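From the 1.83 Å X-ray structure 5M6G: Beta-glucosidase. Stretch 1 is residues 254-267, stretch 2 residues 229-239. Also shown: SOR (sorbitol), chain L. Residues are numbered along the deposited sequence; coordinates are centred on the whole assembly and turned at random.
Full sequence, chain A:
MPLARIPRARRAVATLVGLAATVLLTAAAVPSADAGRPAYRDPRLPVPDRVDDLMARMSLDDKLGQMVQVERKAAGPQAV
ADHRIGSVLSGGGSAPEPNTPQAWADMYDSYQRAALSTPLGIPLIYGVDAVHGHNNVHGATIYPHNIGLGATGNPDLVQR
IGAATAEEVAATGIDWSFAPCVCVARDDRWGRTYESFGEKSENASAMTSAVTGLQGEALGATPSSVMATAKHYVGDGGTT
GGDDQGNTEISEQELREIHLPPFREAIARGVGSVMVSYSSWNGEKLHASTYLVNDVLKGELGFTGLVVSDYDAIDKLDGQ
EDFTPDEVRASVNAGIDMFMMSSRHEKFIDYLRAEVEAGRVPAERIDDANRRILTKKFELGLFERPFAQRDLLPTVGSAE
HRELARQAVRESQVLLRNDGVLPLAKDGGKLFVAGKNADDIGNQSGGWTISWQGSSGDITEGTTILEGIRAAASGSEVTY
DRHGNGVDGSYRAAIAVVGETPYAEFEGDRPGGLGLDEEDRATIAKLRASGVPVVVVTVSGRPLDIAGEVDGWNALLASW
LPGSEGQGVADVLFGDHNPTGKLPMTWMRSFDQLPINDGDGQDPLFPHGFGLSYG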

ATOM      1  N   GLU A 254     -16.491 -18.427   4.808  1.00 17.90           N
ATOM      2  CA  GLU A 254     -16.089 -17.553   3.704  1.00 15.02           C
ATOM      3  C   GLU A 254     -14.951 -16.633   4.127  1.00 15.01           C
ATOM      4  O   GLU A 254     -14.022 -16.375   3.346  1.00 15.97           O
ATOM      5  CB  GLU A 254     -17.281 -16.726   3.205  1.00 18.70           C
ATOM      6  CG  GLU A 254     -18.376 -17.548   2.528  1.00 33.23           C
ATOM      7  CD  GLU A 254     -19.650 -16.748   2.244  1.00 36.58           C
ATOM      8  OE1 GLU A 254     -20.420 -16.426   3.191  1.00 27.91           O
ATOM      9  OE2 GLU A 254     -19.883 -16.448   1.058  1.00 43.81           O
ATOM     10  N   LEU A 255     -15.014 -16.119   5.354  1.00 17.29           N
ATOM     11  CA  LEU A 255     -13.932 -15.276   5.854  1.00 16.89           C
ATOM     12  C   LEU A 255     -12.627 -16.056   5.896  1.00 15.15           C
ATOM     13  O   LEU A 255     -11.584 -15.560   5.462  1.00 15.83           O
ATOM     14  CB  LEU A 255     -14.290 -14.731   7.239  1.00 12.68           C
ATOM     15  CG  LEU A 255     -13.321 -13.722   7.875  1.00 15.18           C
ATOM     16  CD1 LEU A 255     -13.432 -12.384   7.165  1.00 15.88           C
ATOM     17  CD2 LEU A 255     -13.580 -13.562   9.384  1.00 13.93           C
ATOM     18  N   ARG A 256     -12.680 -17.298   6.380  1.00 15.70           N
ATOM     19  CA  ARG A 256     -11.483 -18.121   6.494  1.00 14.58           C
ATOM     20  C   ARG A 256     -10.975 -18.592   5.141  1.00 17.25           C
ATOM     21  O   ARG A 256      -9.760 -18.746   4.961  1.00 19.35           O
ATOM     22  CB  ARG A 256     -11.756 -19.329   7.392  1.00 17.95           C
ATOM     23  CG  ARG A 256     -11.960 -18.970   8.845  1.00 15.83           C
ATOM     24  CD  ARG A 256     -12.357 -20.180   9.653  1.00 15.60           C
ATOM     25  NE  ARG A 256     -12.173 -19.956  11.084  1.00 16.63           N
ATOM     26  CZ  ARG A 256     -11.039 -20.186  11.738  1.00 13.91           C
ATOM     27  NH1 ARG A 256      -9.972 -20.638  11.089  1.00 17.07           N
ATOM     28  NH2 ARG A 256     -10.962 -19.950  13.045  1.00 16.22           N
ATOM     29  N   GLU A 257     -11.874 -18.841   4.182  1.00 16.58           N
ATOM     30  CA  GLU A 257     -11.432 -19.377   2.898  1.00 13.85           C
ATOM     31  C   GLU A 257     -10.949 -18.295   1.939  1.00 14.67           C
ATOM     32  O   GLU A 257     -10.038 -18.552   1.142  1.00 17.01           O
ATOM     33  CB  GLU A 257     -12.556 -20.189   2.249  1.00 18.46           C
ATOM     34  CG  GLU A 257     -12.897 -21.452   3.020  1.00 22.85           C
ATOM     35  CD  GLU A 257     -13.939 -22.294   2.315  1.00 31.10           C
ATOM     36  OE1 GLU A 257     -14.573 -21.766   1.379  1.00 30.12           O
ATOM     37  OE2 GLU A 257     -14.128 -23.469   2.707  1.00 37.01           O
ATOM     38  N   ILE A 258     -11.517 -17.096   1.998  1.00 11.93           N
ATOM     39  CA  ILE A 258     -11.171 -16.026   1.061  1.00 15.08           C
ATOM     40  C   ILE A 258     -10.170 -15.033   1.660  1.00 17.42           C
ATOM     41  O   ILE A 258      -9.141 -14.738   1.052  1.00 18.32           O
ATOM     42  CB  ILE A 258     -12.443 -15.300   0.576  1.00 16.32           C
ATOM     43  CG1 ILE A 258     -13.392 -16.285  -0.109  1.00 18.93           C
ATOM     44  CG2 ILE A 258     -12.064 -14.140  -0.362  1.00 18.41           C
ATOM     45  CD1 ILE A 258     -14.646 -15.631  -0.691  1.00 23.17           C
ATOM     46  N   HIS A 259     -10.448 -14.507   2.856  1.00 14.88           N
ATOM     47  CA  HIS A 259      -9.726 -13.339   3.354  1.00 15.54           C
ATOM     48  C   HIS A 259      -8.591 -13.675   4.306  1.00 19.75           C
ATOM     49  O   HIS A 259      -7.596 -12.943   4.351  1.00 15.48           O
ATOM     50  CB  HIS A 259     -10.706 -12.381   4.041  1.00 17.08           C
ATOM     51  CG  HIS A 259     -11.805 -11.913   3.138  1.00 20.32           C
ATOM     52  ND1 HIS A 259     -11.648 -10.852   2.271  1.00 16.61           N
ATOM     53  CD2 HIS A 259     -13.062 -12.380   2.939  1.00 16.87           C
ATOM     54  CE1 HIS A 259     -12.767 -10.677   1.586  1.00 16.60           C
ATOM     55  NE2 HIS A 259     -13.640 -11.591   1.973  1.00 12.34           N
ATOM     56  N   LEU A 260      -8.715 -14.759   5.059  1.00 12.50           N
ATOM     57  CA  LEU A 260      -7.706 -15.177   6.020  1.00 13.00           C
ATOM     58  C   LEU A 260      -6.412 -15.735   5.415  1.00 12.93           C
ATOM     59  O   LEU A 260      -5.342 -15.491   5.984  1.00 15.25           O
ATOM     60  CB  LEU A 260      -8.310 -16.216   6.967  1.00 10.06           C
ATOM     61  CG  LEU A 260      -7.452 -16.496   8.202  1.00 15.44           C
ATOM     62  CD1 LEU A 260      -7.299 -15.232   9.059  1.00 11.28           C
ATOM     63  CD2 LEU A 260      -8.057 -17.638   8.997  1.00 15.24           C
ATOM     64  N   PRO A 261      -6.444 -16.496   4.314  1.00 15.75           N
ATOM     65  CA  PRO A 261      -5.229 -17.222   3.880  1.00 13.35           C
ATOM     66  C   PRO A 261      -4.031 -16.316   3.641  1.00 17.07           C
ATOM     67  O   PRO A 261      -2.903 -16.711   3.975  1.00 15.73           O
ATOM     68  CB  PRO A 261      -5.678 -17.919   2.585  1.00 13.71           C
ATOM     69  CG  PRO A 261      -7.123 -18.207   2.851  1.00 16.95           C
ATOM     70  CD  PRO A 261      -7.617 -16.960   3.544  1.00 13.87           C
ATOM     71  N   PRO A 262      -4.194 -15.121   3.051  1.00 12.30           N
ATOM     72  CA  PRO A 262      -3.006 -14.262   2.885  1.00 12.92           C
ATOM     73  C   PRO A 262      -2.357 -13.873   4.203  1.00 12.10           C
ATOM     74  O   PRO A 262      -1.134 -13.694   4.249  1.00 15.40           O
ATOM     75  CB  PRO A 262      -3.554 -13.038   2.145  1.00 11.02           C
ATOM     76  CG  PRO A 262      -4.708 -13.584   1.365  1.00 13.17           C
ATOM     77  CD  PRO A 262      -5.353 -14.539   2.342  1.00 12.19           C
ATOM     78  N   PHE A 263      -3.132 -13.753   5.278  1.00 11.61           N
ATOM     79  CA  PHE A 263      -2.520 -13.513   6.581  1.00 13.15           C
ATOM     80  C   PHE A 263      -1.719 -14.722   7.047  1.00 16.08           C
ATOM     81  O   PHE A 263      -0.618 -14.566   7.585  1.00 15.60           O
ATOM     82  CB  PHE A 263      -3.589 -13.131   7.603  1.00 17.28           C
ATOM     83  CG  PHE A 263      -4.108 -11.746   7.407  1.00 16.63           C
ATOM     84  CD1 PHE A 263      -3.362 -10.650   7.840  1.00 12.30           C
ATOM     85  CD2 PHE A 263      -5.298 -11.531   6.719  1.00 14.85           C
ATOM     86  CE1 PHE A 263      -3.829  -9.354   7.629  1.00 15.67           C
ATOM     87  CE2 PHE A 263      -5.769 -10.249   6.491  1.00 14.13           C
ATOM     88  CZ  PHE A 263      -5.029  -9.153   6.943  1.00 15.50           C
ATOM     89  N   ARG A 264      -2.248 -15.932   6.841  1.00 16.25           N
ATOM     90  CA  ARG A 264      -1.513 -17.143   7.203  1.00 15.76           C
ATOM     91  C   ARG A 264      -0.167 -17.202   6.487  1.00 16.16           C
ATOM     92  O   ARG A 264       0.865 -17.495   7.102  1.00 16.91           O
ATOM     93  CB  ARG A 264      -2.358 -18.379   6.868  1.00 20.20           C
ATOM     94  CG  ARG A 264      -2.057 -19.612   7.687  1.00 28.54           C
ATOM     95  CD  ARG A 264      -2.885 -20.817   7.211  1.00 30.07           C
ATOM     96  NE  ARG A 264      -4.322 -20.672   7.441  1.00 32.01           N
ATOM     97  CZ  ARG A 264      -4.927 -21.026   8.569  1.00 32.88           C
ATOM     98  NH1 ARG A 264      -4.211 -21.531   9.566  1.00 39.01           N
ATOM     99  NH2 ARG A 264      -6.240 -20.881   8.711  1.00 29.38           N
ATOM    100  N   GLU A 265      -0.164 -16.928   5.175  1.00 11.41           N
ATOM    101  CA  GLU A 265       1.080 -16.932   4.409  1.00 15.61           C
ATOM    102  C   GLU A 265       2.042 -15.850   4.882  1.00 16.87           C
ATOM    103  O   GLU A 265       3.258 -16.070   4.933  1.00 17.51           O
ATOM    104  CB  GLU A 265       0.788 -16.742   2.920  1.00 18.66           C
ATOM    105  CG  GLU A 265       0.624 -18.044   2.159  1.00 34.93           C
ATOM    106  CD  GLU A 265       1.904 -18.852   2.133  1.00 35.08           C
ATOM    107  OE1 GLU A 265       2.857 -18.434   1.437  1.00 30.10           O
ATOM    108  OE2 GLU A 265       1.954 -19.898   2.819  1.00 41.32           O
ATOM    109  N   ALA A 266       1.530 -14.656   5.179  1.00 13.47           N
ATOM    110  CA  ALA A 266       2.420 -13.591   5.638  1.00 12.91           C
ATOM    111  C   ALA A 266       3.058 -13.973   6.964  1.00 16.40           C
ATOM    112  O   ALA A 266       4.250 -13.738   7.182  1.00 14.27           O
ATOM    113  CB  ALA A 266       1.655 -12.273   5.762  1.00 12.21           C
ATOM    114  N   ILE A 267       2.283 -14.609   7.845  1.00 15.88           N
ATOM    115  CA  ILE A 267       2.815 -15.068   9.126  1.00 13.75           C
ATOM    116  C   ILE A 267       3.878 -16.144   8.913  1.00 14.62           C
ATOM    117  O   ILE A 267       4.933 -16.126   9.554  1.00 17.47           O
ATOM    118  CB  ILE A 267       1.659 -15.560  10.014  1.00 13.36           C
ATOM    119  CG1 ILE A 267       0.786 -14.369  10.427  1.00 14.19           C
ATOM    120  CG2 ILE A 267       2.178 -16.324  11.232  1.00 15.84           C
ATOM    121  CD1 ILE A 267      -0.561 -14.771  11.018  1.00 16.84           C
TER
HETATM  122  C1  SOR L 711      -3.849   2.056   6.344  1.00 25.88           C
HETATM  123  C2  SOR L 711      -2.761   3.100   6.526  1.00 38.96           C
HETATM  124  C3  SOR L 711      -3.331   4.274   7.316  1.00 43.25           C
HETATM  125  C4  SOR L 711      -2.416   5.492   7.227  1.00 31.59           C
HETATM  126  C5  SOR L 711      -3.148   6.811   7.494  1.00 40.79           C
HETATM  127  C6  SOR L 711      -2.250   7.954   7.031  1.00 25.74           C
HETATM  128  O1  SOR L 711      -3.581   1.251   5.221  1.00 22.27           O
HETATM  129  O2  SOR L 711      -1.663   2.530   7.217  1.00 26.60           O
HETATM  130  O3  SOR L 711      -3.468   3.879   8.656  1.00 35.74           O
HETATM  131  O4  SOR L 711      -1.346   5.353   8.139  1.00 40.21           O
HETATM  132  O5  SOR L 711      -4.404   6.870   6.830  1.00 37.75           O
HETATM  133  O6  SOR L 711      -2.999   9.141   6.876  1.00 35.41           O
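Stretch 2 (229-239) TAKHYVGDGGT

Stretch 2 runs against the buried side of stretch 1, its strand 229-231 almost exactly antiparallel to helix 261-267 (173° between N-to-C directions, axes 9.1 Å apart at closest approach). The backbones draw nearer farther along, from 6.6 Å between F263 CA and A230 CA to 5.4 Å between H259 CA and G235 CA. No direct hydrogen bond crosses the 513 Å² contact; it is a matter of shape.

F263 is the largest bump. Its ring enters a hollow formed where the strand turns the corner at H232, between two cis peptide bonds, one before H232 and one before V234. F263 CZ reaches 3.4 Å from Y233 CA and 3.5 Å from H232 C, while the ring edge meets A230 O (3.7 Å from F263 CE1). Y233 directs its own ring edge at the F263 face, centroids 5.1 Å apart and planes at 84°. On the strand, A230 CB points toward the helix and packs 3.8 Å from F263 CD1 and 3.9 Å from A266 CB.

V234 is the answering bump from stretch 2: its CG2 lies 3.8 Å from both F263 CE2 and H259 O, and 4.4 Å from L260 CD1. L260 CD1 also touches Y233 CE1 at 3.8 Å.

Beyond V234 the chain becomes a glycine-rich loop around H259. G235, at phi/psi 95/15, lays its CA over the imidazole face, 4.2 Å from the ring centroid, with L255 CD1 4.1 Å from the same G235 CA. G238 N comes within 3.4 Å of H259 CE1; a CB on G238 would stand 2.7 Å from H259 NE2, a clash. Water 1 bridges the two stretches, 2.8 Å from H259 ND1 and accepting from G237 N at 2.9 Å. K231 and H232 point away, and K231 NZ and H232 NE2 each hydrogen-bond sorbitol O1 at 2.6 Å.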

ATOM      1  N   THR A 229       4.068  -5.106   7.422  1.00 12.70           N
ATOM      2  CA  THR A 229       2.773  -5.116   8.101  1.00 12.24           C
ATOM      3  C   THR A 229       1.745  -5.779   7.191  1.00 13.48           C
ATOM      4  O   THR A 229       1.391  -5.221   6.150  1.00 12.17           O
ATOM      5  CB  THR A 229       2.316  -3.697   8.446  1.00 11.07           C
ATOM      6  OG1 THR A 229       3.392  -2.967   9.061  1.00 12.94           O
ATOM      7  CG2 THR A 229       1.131  -3.743   9.391  1.00 13.18           C
ATOM      8  N   ALA A 230       1.242  -6.945   7.579  1.00 12.14           N
ATOM      9  CA  ALA A 230       0.101  -7.511   6.868  1.00  9.62           C
ATOM     10  C   ALA A 230      -1.151  -6.744   7.282  1.00 12.71           C
ATOM     11  O   ALA A 230      -1.470  -6.669   8.474  1.00 12.88           O
ATOM     12  CB  ALA A 230      -0.039  -9.005   7.154  1.00 13.93           C
ATOM     13  N   LYS A 231      -1.849  -6.156   6.308  1.00 14.30           N
ATOM     14  CA  LYS A 231      -3.050  -5.363   6.592  1.00 11.85           C
ATOM     15  C   LYS A 231      -4.125  -5.582   5.513  1.00 11.98           C
ATOM     16  O   LYS A 231      -3.807  -6.019   4.409  1.00 13.07           O
ATOM     17  CB  LYS A 231      -2.698  -3.870   6.691  1.00 10.80           C
ATOM     18  CG  LYS A 231      -2.344  -3.201   5.363  1.00 13.93           C
ATOM     19  CD  LYS A 231      -1.795  -1.774   5.578  1.00 11.51           C
ATOM     20  CE  LYS A 231      -1.725  -1.000   4.236  1.00 14.49           C
ATOM     21  NZ  LYS A 231      -1.264   0.413   4.447  1.00 13.98           N
ATOM     22  N   HIS A 232      -5.390  -5.286   5.806  1.00 12.14           N
ATOM     23  CA  HIS A 232      -5.896  -4.986   7.137  1.00 10.62           C
ATOM     24  C   HIS A 232      -6.698  -6.194   7.640  1.00 11.99           C
ATOM     25  O   HIS A 232      -7.607  -6.681   6.961  1.00 16.54           O
ATOM     26  CB  HIS A 232      -6.780  -3.740   7.127  1.00 13.00           C
ATOM     27  CG  HIS A 232      -6.181  -2.572   6.407  1.00 15.52           C
ATOM     28  ND1 HIS A 232      -6.204  -2.451   5.032  1.00 14.72           N
ATOM     29  CD2 HIS A 232      -5.553  -1.464   6.870  1.00 17.58           C
ATOM     30  CE1 HIS A 232      -5.608  -1.324   4.680  1.00 18.71           C
ATOM     31  NE2 HIS A 232      -5.209  -0.704   5.776  1.00 18.92           N
ATOM     32  N   TYR A 233      -6.355  -6.660   8.836  1.00 13.43           N
ATOM     33  CA  TYR A 233      -6.934  -7.861   9.428  1.00  9.85           C
ATOM     34  C   TYR A 233      -8.314  -7.594  10.028  1.00 12.04           C
ATOM     35  O   TYR A 233      -8.414  -6.778  10.939  1.00 11.41           O
ATOM     36  CB  TYR A 233      -5.977  -8.387  10.524  1.00 10.74           C
ATOM     37  CG  TYR A 233      -6.421  -9.699  11.125  1.00 12.58           C
ATOM     38  CD1 TYR A 233      -6.045 -10.903  10.546  1.00 14.87           C
ATOM     39  CD2 TYR A 233      -7.237  -9.735  12.250  1.00  9.28           C
ATOM     40  CE1 TYR A 233      -6.474 -12.120  11.071  1.00 13.70           C
ATOM     41  CE2 TYR A 233      -7.679 -10.954  12.784  1.00 10.27           C
ATOM     42  CZ  TYR A 233      -7.283 -12.137  12.186  1.00 13.97           C
ATOM     43  OH  TYR A 233      -7.682 -13.357  12.680  1.00 15.02           O
ATOM     44  N   VAL A 234      -9.384  -8.247   9.553  1.00 12.95           N
ATOM     45  CA  VAL A 234      -9.395  -9.139   8.392  1.00 10.35           C
ATOM     46  C   VAL A 234     -10.737  -8.944   7.693  1.00 13.56           C
ATOM     47  O   VAL A 234     -11.744  -8.648   8.339  1.00 14.63           O
ATOM     48  CB  VAL A 234      -9.159 -10.631   8.784  1.00 17.55           C
ATOM     49  CG1 VAL A 234     -10.151 -11.089   9.857  1.00 10.99           C
ATOM     50  CG2 VAL A 234      -9.213 -11.553   7.553  1.00 12.43           C
ATOM     51  N   GLY A 235     -10.745  -9.081   6.369  1.00 16.98           N
ATOM     52  CA  GLY A 235     -11.961  -8.921   5.592  1.00 16.51           C
ATOM     53  C   GLY A 235     -12.181  -7.545   5.012  1.00 18.02           C
ATOM     54  O   GLY A 235     -13.306  -7.240   4.599  1.00 16.33           O
ATOM     55  N   ASP A 236     -11.148  -6.693   4.977  1.00 14.04           N
ATOM     56  CA  ASP A 236     -11.345  -5.336   4.475  1.00 13.93           C
ATOM     57  C   ASP A 236     -11.806  -5.331   3.012  1.00 15.37           C
ATOM     58  O   ASP A 236     -12.538  -4.427   2.602  1.00 16.45           O
ATOM     59  CB  ASP A 236     -10.063  -4.505   4.671  1.00 13.25           C
ATOM     60  CG  ASP A 236      -8.805  -5.191   4.136  1.00 15.66           C
ATOM     61  OD1 ASP A 236      -8.817  -6.411   3.877  1.00 15.60           O
ATOM     62  OD2 ASP A 236      -7.783  -4.497   3.989  1.00 21.57           O
ATOM     63  N   GLY A 237     -11.441  -6.349   2.228  1.00 15.72           N
ATOM     64  CA  GLY A 237     -11.882  -6.442   0.841  1.00 12.83           C
ATOM     65  C   GLY A 237     -13.262  -7.031   0.653  1.00 14.72           C
ATOM     66  O   GLY A 237     -13.757  -7.136  -0.478  1.00 13.71           O
ATOM     67  N   GLY A 238     -13.911  -7.427   1.747  1.00 14.80           N
ATOM     68  CA  GLY A 238     -15.193  -8.095   1.668  1.00 14.65           C
ATOM     69  C   GLY A 238     -16.393  -7.281   2.088  1.00 18.28           C
ATOM     70  O   GLY A 238     -17.486  -7.851   2.217  1.00 17.58           O
ATOM     71  N   THR A 239     -16.248  -5.974   2.307  1.00 13.61           N
ATOM     72  CA  THR A 239     -17.353  -5.191   2.839  1.00 17.37           C
ATOM     73  C   THR A 239     -18.482  -5.105   1.822  1.00 19.10           C
ATOM     74  O   THR A 239     -18.254  -5.086   0.611  1.00 15.74           O
ATOM     75  CB  THR A 239     -16.902  -3.780   3.230  1.00 16.41           C
ATOM     76  OG1 THR A 239     -16.366  -3.089   2.092  1.00 16.88           O
ATOM     77  CG2 THR A 239     -15.856  -3.836   4.340  1.00 17.72           C
TER
HETATM   78  O   HOH W   1      -9.790  -8.772   2.262  1.00 13.87           O